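PDB 3MYV: SusD superfamily protein from Bacteroides vulgatus, which probably binds polysaccharide at the outer membrane surface, in the manner of SusD-type glycan-binding proteins. Local coordinates for residues A[206-220]-A[334-348]. Sequence-based numbering, arbitrary orientation.
With EDO (1,2-ethanediol), chain K.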
loop_
_atom_site.group_PDB
_atom_site.type_symbol
_atom_site.label_atom_id
_atom_site.label_comp_id
_atom_site.label_asym_id
_atom_site.label_seq_id
_atom_site.Cartn_x
_atom_site.Cartn_y
_atom_site.Cartn_z
ATOM N N ASN A 206 -1.035 14.421 12.551
ATOM C CA ASN A 206 -1.887 13.528 13.326
ATOM C C ASN A 206 -3.302 14.042 13.542
ATOM O O ASN A 206 -4.233 13.275 13.441
ATOM C CB ASN A 206 -1.209 13.178 14.654
ATOM C CG ASN A 206 0.081 12.414 14.423
ATOM O OD1 ASN A 206 1.156 12.825 14.850
ATOM N ND2 ASN A 206 -0.023 11.335 13.675
ATOM N N ARG A 207 -3.473 15.343 13.790
ATOM C CA ARG A 207 -4.806 15.918 13.941
ATOM C C ARG A 207 -5.612 15.779 12.646
ATOM O O ARG A 207 -6.779 15.344 12.660
ATOM C CB ARG A 207 -4.687 17.386 14.380
ATOM C CG ARG A 207 -5.981 18.166 14.464
ATOM C CD ARG A 207 -7.070 17.448 15.219
ATOM N NE ARG A 207 -6.716 17.138 16.598
ATOM C CZ ARG A 207 -7.549 16.544 17.451
ATOM N NH1 ARG A 207 -8.782 16.207 17.058
ATOM N NH2 ARG A 207 -7.155 16.285 18.696
ATOM N N LYS A 208 -4.994 16.137 11.522
ATOM C CA LYS A 208 -5.654 16.005 10.221
ATOM C C LYS A 208 -6.001 14.543 9.927
ATOM O O LYS A 208 -7.115 14.258 9.470
ATOM C CB LYS A 208 -4.802 16.595 9.085
ATOM C CG LYS A 208 -4.526 18.108 9.267
ATOM C CD LYS A 208 -3.924 18.707 7.994
ATOM C CE LYS A 208 -3.531 20.172 8.161
ATOM N NZ LYS A 208 -2.712 20.632 6.988
ATOM N N ALA A 209 -5.064 13.633 10.197
ATOM C CA ALA A 209 -5.298 12.190 9.991
ATOM C C ALA A 209 -6.447 11.674 10.842
ATOM O O ALA A 209 -7.355 10.988 10.341
ATOM C CB ALA A 209 -4.018 11.367 10.259
ATOM N N PHE A 210 -6.444 12.027 12.125
ATOM C CA PHE A 210 -7.534 11.587 13.019
ATOM C C PHE A 210 -8.870 12.147 12.546
ATOM O O PHE A 210 -9.835 11.408 12.361
ATOM C CB PHE A 210 -7.275 11.979 14.476
ATOM C CG PHE A 210 -8.405 11.621 15.373
ATOM C CD1 PHE A 210 -8.537 10.328 15.849
ATOM C CD2 PHE A 210 -9.415 12.533 15.636
ATOM C CE1 PHE A 210 -9.633 9.967 16.620
ATOM C CE2 PHE A 210 -10.522 12.168 16.388
ATOM C CZ PHE A 210 -10.618 10.891 16.886
ATOM N N ASP A 211 -8.926 13.454 12.306
ATOM C CA ASP A 211 -10.208 14.088 12.012
ATOM C C ASP A 211 -10.806 13.527 10.713
ATOM O O ASP A 211 -12.015 13.301 10.628
ATOM C CB ASP A 211 -10.064 15.596 11.882
ATOM C CG ASP A 211 -9.809 16.302 13.192
ATOM O OD1 ASP A 211 -10.027 15.719 14.260
ATOM O OD2 ASP A 211 -9.393 17.478 13.125
ATOM N N LEU A 212 -9.958 13.311 9.707
ATOM C CA LEU A 212 -10.411 12.756 8.435
ATOM C C LEU A 212 -10.827 11.303 8.595
ATOM O O LEU A 212 -11.887 10.889 8.080
ATOM C CB LEU A 212 -9.328 12.892 7.345
ATOM C CG LEU A 212 -9.709 12.355 5.947
ATOM C CD1 LEU A 212 -11.061 12.888 5.456
ATOM C CD2 LEU A 212 -8.640 12.699 4.925
ATOM N N ALA A 213 -10.007 10.517 9.290
ATOM C CA ALA A 213 -10.298 9.072 9.451
ATOM C C ALA A 213 -11.603 8.909 10.220
ATOM O O ALA A 213 -12.457 8.106 9.861
ATOM C CB ALA A 213 -9.151 8.333 10.188
ATOM N N ASP A 214 -11.760 9.714 11.261
ATOM C CA ASP A 214 -12.988 9.718 12.069
ATOM C C ASP A 214 -14.218 10.053 11.217
ATOM O O ASP A 214 -15.252 9.383 11.317
ATOM C CB ASP A 214 -12.819 10.725 13.219
ATOM C CG ASP A 214 -14.077 10.857 14.082
ATOM O OD1 ASP A 214 -14.462 9.892 14.770
ATOM O OD2 ASP A 214 -14.664 11.938 14.035
ATOM N N GLN A 215 -14.128 11.095 10.379
ATOM C CA GLN A 215 -15.301 11.524 9.625
ATOM C C GLN A 215 -15.629 10.517 8.541
ATOM O O GLN A 215 -16.805 10.306 8.223
ATOM C CB GLN A 215 -15.101 12.909 8.993
ATOM C CG GLN A 215 -16.403 13.487 8.411
ATOM C CD GLN A 215 -17.481 13.659 9.470
ATOM O OE1 GLN A 215 -17.277 14.357 10.466
ATOM N NE2 GLN A 215 -18.623 13.021 9.270
ATOM N N LEU A 216 -14.588 9.912 7.962
ATOM C CA LEU A 216 -14.754 8.912 6.908
ATOM C C LEU A 216 -15.468 7.684 7.465
ATOM O O LEU A 216 -16.355 7.108 6.807
ATOM C CB LEU A 216 -13.362 8.540 6.320
ATOM C CG LEU A 216 -13.295 7.529 5.173
ATOM C CD1 LEU A 216 -14.152 7.981 4.021
ATOM C CD2 LEU A 216 -11.825 7.314 4.695
ATOM N N ILE A 217 -15.086 7.262 8.668
ATOM C CA ILE A 217 -15.756 6.135 9.329
ATOM C C ILE A 217 -17.214 6.479 9.609
ATOM O O ILE A 217 -18.118 5.663 9.361
ATOM C CB ILE A 217 -15.050 5.741 10.637
ATOM C CG1 ILE A 217 -13.665 5.130 10.346
ATOM C CG2 ILE A 217 -15.856 4.756 11.428
ATOM C CD1 ILE A 217 -12.761 5.146 11.562
ATOM N N LYS A 218 -17.445 7.703 10.095
ATOM C CA LYS A 218 -18.803 8.142 10.375
ATOM C C LYS A 218 -19.646 8.169 9.101
ATOM O O LYS A 218 -20.802 7.700 9.113
ATOM C CB LYS A 218 -18.807 9.496 11.056
ATOM C CG LYS A 218 -18.322 9.453 12.496
ATOM C CD LYS A 218 -18.086 10.831 13.028
ATOM C CE LYS A 218 -17.910 10.838 14.526
ATOM N NZ LYS A 218 -17.314 12.175 14.906
ATOM N N ASP A 219 -19.059 8.676 8.010
ATOM C CA ASP A 219 -19.755 8.744 6.725
ATOM C C ASP A 219 -20.054 7.347 6.161
ATOM O O ASP A 219 -21.138 7.118 5.620
ATOM C CB ASP A 219 -18.973 9.563 5.692
ATOM C CG ASP A 219 -18.821 11.027 6.078
ATOM O OD1 ASP A 219 -19.551 11.513 6.994
ATOM O OD2 ASP A 219 -17.938 11.689 5.485
ATOM N N ALA A 220 -19.104 6.419 6.255
ATOM C CA ALA A 220 -19.376 5.008 5.879
ATOM C C ALA A 220 -20.583 4.428 6.635
ATOM O O ALA A 220 -21.430 3.721 6.057
ATOM C CB ALA A 220 -18.148 4.140 6.122
ATOM N N LEU A 334 -11.538 -0.338 4.630
ATOM C CA LEU A 334 -12.043 0.303 5.865
ATOM C C LEU A 334 -11.245 0.017 7.151
ATOM O O LEU A 334 -11.044 0.909 7.943
ATOM C CB LEU A 334 -13.537 -0.047 6.053
ATOM C CG LEU A 334 -14.332 0.667 7.157
ATOM C CD1 LEU A 334 -14.244 2.208 7.007
ATOM C CD2 LEU A 334 -15.807 0.201 7.196
ATOM N N SER A 335 -10.830 -1.224 7.391
ATOM C CA SER A 335 -10.052 -1.536 8.598
ATOM C C SER A 335 -8.808 -0.642 8.734
ATOM O O SER A 335 -8.463 -0.221 9.833
ATOM C CB SER A 335 -9.661 -3.011 8.645
ATOM O OG SER A 335 -10.787 -3.884 8.794
ATOM N N GLU A 336 -8.141 -0.321 7.626
ATOM C CA GLU A 336 -6.988 0.585 7.723
ATOM C C GLU A 336 -7.369 1.923 8.336
ATOM O O GLU A 336 -6.616 2.460 9.153
ATOM C CB GLU A 336 -6.305 0.827 6.374
ATOM C CG GLU A 336 -5.023 1.638 6.516
ATOM C CD GLU A 336 -4.439 2.159 5.195
ATOM O OE1 GLU A 336 -4.905 1.723 4.134
ATOM O OE2 GLU A 336 -3.485 2.965 5.255
ATOM N N VAL A 337 -8.513 2.463 7.937
ATOM C CA VAL A 337 -8.954 3.762 8.415
ATOM C C VAL A 337 -9.176 3.740 9.937
ATOM O O VAL A 337 -8.781 4.676 10.647
ATOM C CB VAL A 337 -10.210 4.241 7.686
ATOM C CG1 VAL A 337 -10.628 5.636 8.207
ATOM C CG2 VAL A 337 -9.995 4.259 6.167
ATOM N N TYR A 338 -9.775 2.668 10.435
ATOM C CA TYR A 338 -9.904 2.466 11.881
ATOM C C TYR A 338 -8.522 2.504 12.551
ATOM O O TYR A 338 -8.333 3.162 13.571
ATOM C CB TYR A 338 -10.621 1.148 12.190
ATOM C CG TYR A 338 -12.143 1.222 12.103
ATOM C CD1 TYR A 338 -12.806 1.273 10.874
ATOM C CD2 TYR A 338 -12.921 1.216 13.251
ATOM C CE1 TYR A 338 -14.210 1.330 10.808
ATOM C CE2 TYR A 338 -14.311 1.288 13.196
ATOM C CZ TYR A 338 -14.947 1.350 11.978
ATOM O OH TYR A 338 -16.322 1.400 11.919
ATOM N N LEU A 339 -7.557 1.799 11.970
ATOM C CA LEU A 339 -6.197 1.791 12.531
ATOM C C LEU A 339 -5.495 3.141 12.391
ATOM O O LEU A 339 -4.729 3.496 13.281
ATOM C CB LEU A 339 -5.357 0.659 11.946
ATOM C CG LEU A 339 -5.866 -0.726 12.332
ATOM C CD1 LEU A 339 -5.213 -1.802 11.490
ATOM C CD2 LEU A 339 -5.682 -1.013 13.826
ATOM N N ILE A 340 -5.758 3.901 11.313
ATOM C CA ILE A 340 -5.219 5.277 11.204
ATOM C C ILE A 340 -5.788 6.169 12.339
ATOM O O ILE A 340 -5.051 6.892 13.021
ATOM C CB ILE A 340 -5.524 5.905 9.812
ATOM C CG1 ILE A 340 -4.760 5.141 8.699
ATOM C CG2 ILE A 340 -5.226 7.441 9.847
ATOM C CD1 ILE A 340 -5.200 5.455 7.258
ATOM N N ALA A 341 -7.091 6.116 12.546
ATOM C CA ALA A 341 -7.686 6.870 13.654
ATOM C C ALA A 341 -7.081 6.450 15.017
ATOM O O ALA A 341 -6.774 7.302 15.870
ATOM C CB ALA A 341 -9.209 6.680 13.670
ATOM N N ALA A 342 -6.909 5.141 15.202
ATOM C CA ALA A 342 -6.333 4.588 16.430
ATOM C C ALA A 342 -4.910 5.069 16.628
ATOM O O ALA A 342 -4.533 5.464 17.746
ATOM C CB ALA A 342 -6.393 3.014 16.424
ATOM N N GLU A 343 -4.115 5.050 15.561
ATOM C CA GLU A 343 -2.702 5.474 15.686
ATOM C C GLU A 343 -2.562 6.979 15.956
ATOM O O GLU A 343 -1.809 7.419 16.842
ATOM C CB GLU A 343 -1.899 5.049 14.464
ATOM C CG GLU A 343 -0.450 5.361 14.593
ATOM C CD GLU A 343 0.402 4.940 13.416
ATOM O OE1 GLU A 343 0.002 4.069 12.637
ATOM O OE2 GLU A 343 1.513 5.498 13.270
ATOM N N ALA A 344 -3.276 7.776 15.180
ATOM C CA ALA A 344 -3.208 9.218 15.293
ATOM C C ALA A 344 -3.791 9.656 16.646
ATOM O O ALA A 344 -3.228 10.525 17.324
ATOM C CB ALA A 344 -3.966 9.877 14.106
ATOM N N GLY A 345 -4.892 9.036 17.052
ATOM C CA GLY A 345 -5.505 9.310 18.373
ATOM C C GLY A 345 -4.531 9.035 19.517
ATOM O O GLY A 345 -4.401 9.813 20.449
ATOM N N CYS A 346 -3.826 7.913 19.415
ATOM C CA CYS A 346 -2.835 7.568 20.399
ATOM C C CYS A 346 -1.744 8.650 20.447
ATOM O O CYS A 346 -1.382 9.114 21.516
ATOM C CB CYS A 346 -2.265 6.200 20.063
ATOM S SG CYS A 346 -1.158 5.576 21.317
ATOM N N LYS A 347 -1.271 9.102 19.285
ATOM C CA LYS A 347 -0.255 10.148 19.244
ATOM C C LYS A 347 -0.737 11.502 19.739
ATOM O O LYS A 347 0.044 12.282 20.261
ATOM C CB LYS A 347 0.326 10.276 17.843
ATOM C CG LYS A 347 1.125 9.048 17.420
ATOM C CD LYS A 347 1.562 9.118 15.952
ATOM C CE LYS A 347 2.645 8.115 15.610
ATOM N NZ LYS A 347 2.802 7.927 14.121
ATOM N N LEU A 348 -2.019 11.791 19.556
ATOM C CA LEU A 348 -2.589 13.070 19.991
ATOM C C LEU A 348 -2.918 13.179 21.481
ATOM O O LEU A 348 -2.891 14.269 22.043
ATOM C CB LEU A 348 -3.855 13.375 19.178
ATOM C CG LEU A 348 -3.615 13.767 17.723
ATOM C CD1 LEU A 348 -4.893 13.589 16.906
ATOM C CD2 LEU A 348 -3.091 15.206 17.651
HETATM C C1 EDO K . -2.721 7.090 24.935
HETATM O O1 EDO K . -3.425 7.835 25.937
HETATM C C2 EDO K . -1.551 7.909 24.411
HETATM O O2 EDO K . -2.036 9.215 24.090
#
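I217 lies over one face of the Y338 ring, its CD1 in a CH-pi contact 4.0 Å from the ring centroid, while CG2 reaches the phenol end, 3.4 Å from Y338 OH; at the ring edge, in plane, sits L334 O. The F210 ring has D214 CB over one face, toward the rim, and A341 O and D211 OD1 at its edge, in plane, with CD1 3.5 Å from A341 O. The side chain of F210 enters the hole formed by A341, A344, G345 and L348 as a knob, chi1 of 176° setting CG beside its own carbonyl carbon. In one of the two conformers of R207, the guanidinium has L348 CD1 over one face, toward the rim, and forms a salt bridge with D211. The helical segments 206-220 and 334-348 run roughly antiparallel, their axes 8.3 Å apart at closest approach and their directions 142° apart, as in the TPR-like helical scaffold of SusD proteins. Small side chains are consistent with so close an approach: A213 CB lies 3.9 Å from A341 CB, and A344 CB is 3.5 Å from N206 O. V337 CG1 lies against A213 and I217, 3.7 Å from I217 CG1. Replacing Y338 with an alanine would probably leave I217 without its aromatic floor and open a gap beside I363 of helix 350-367.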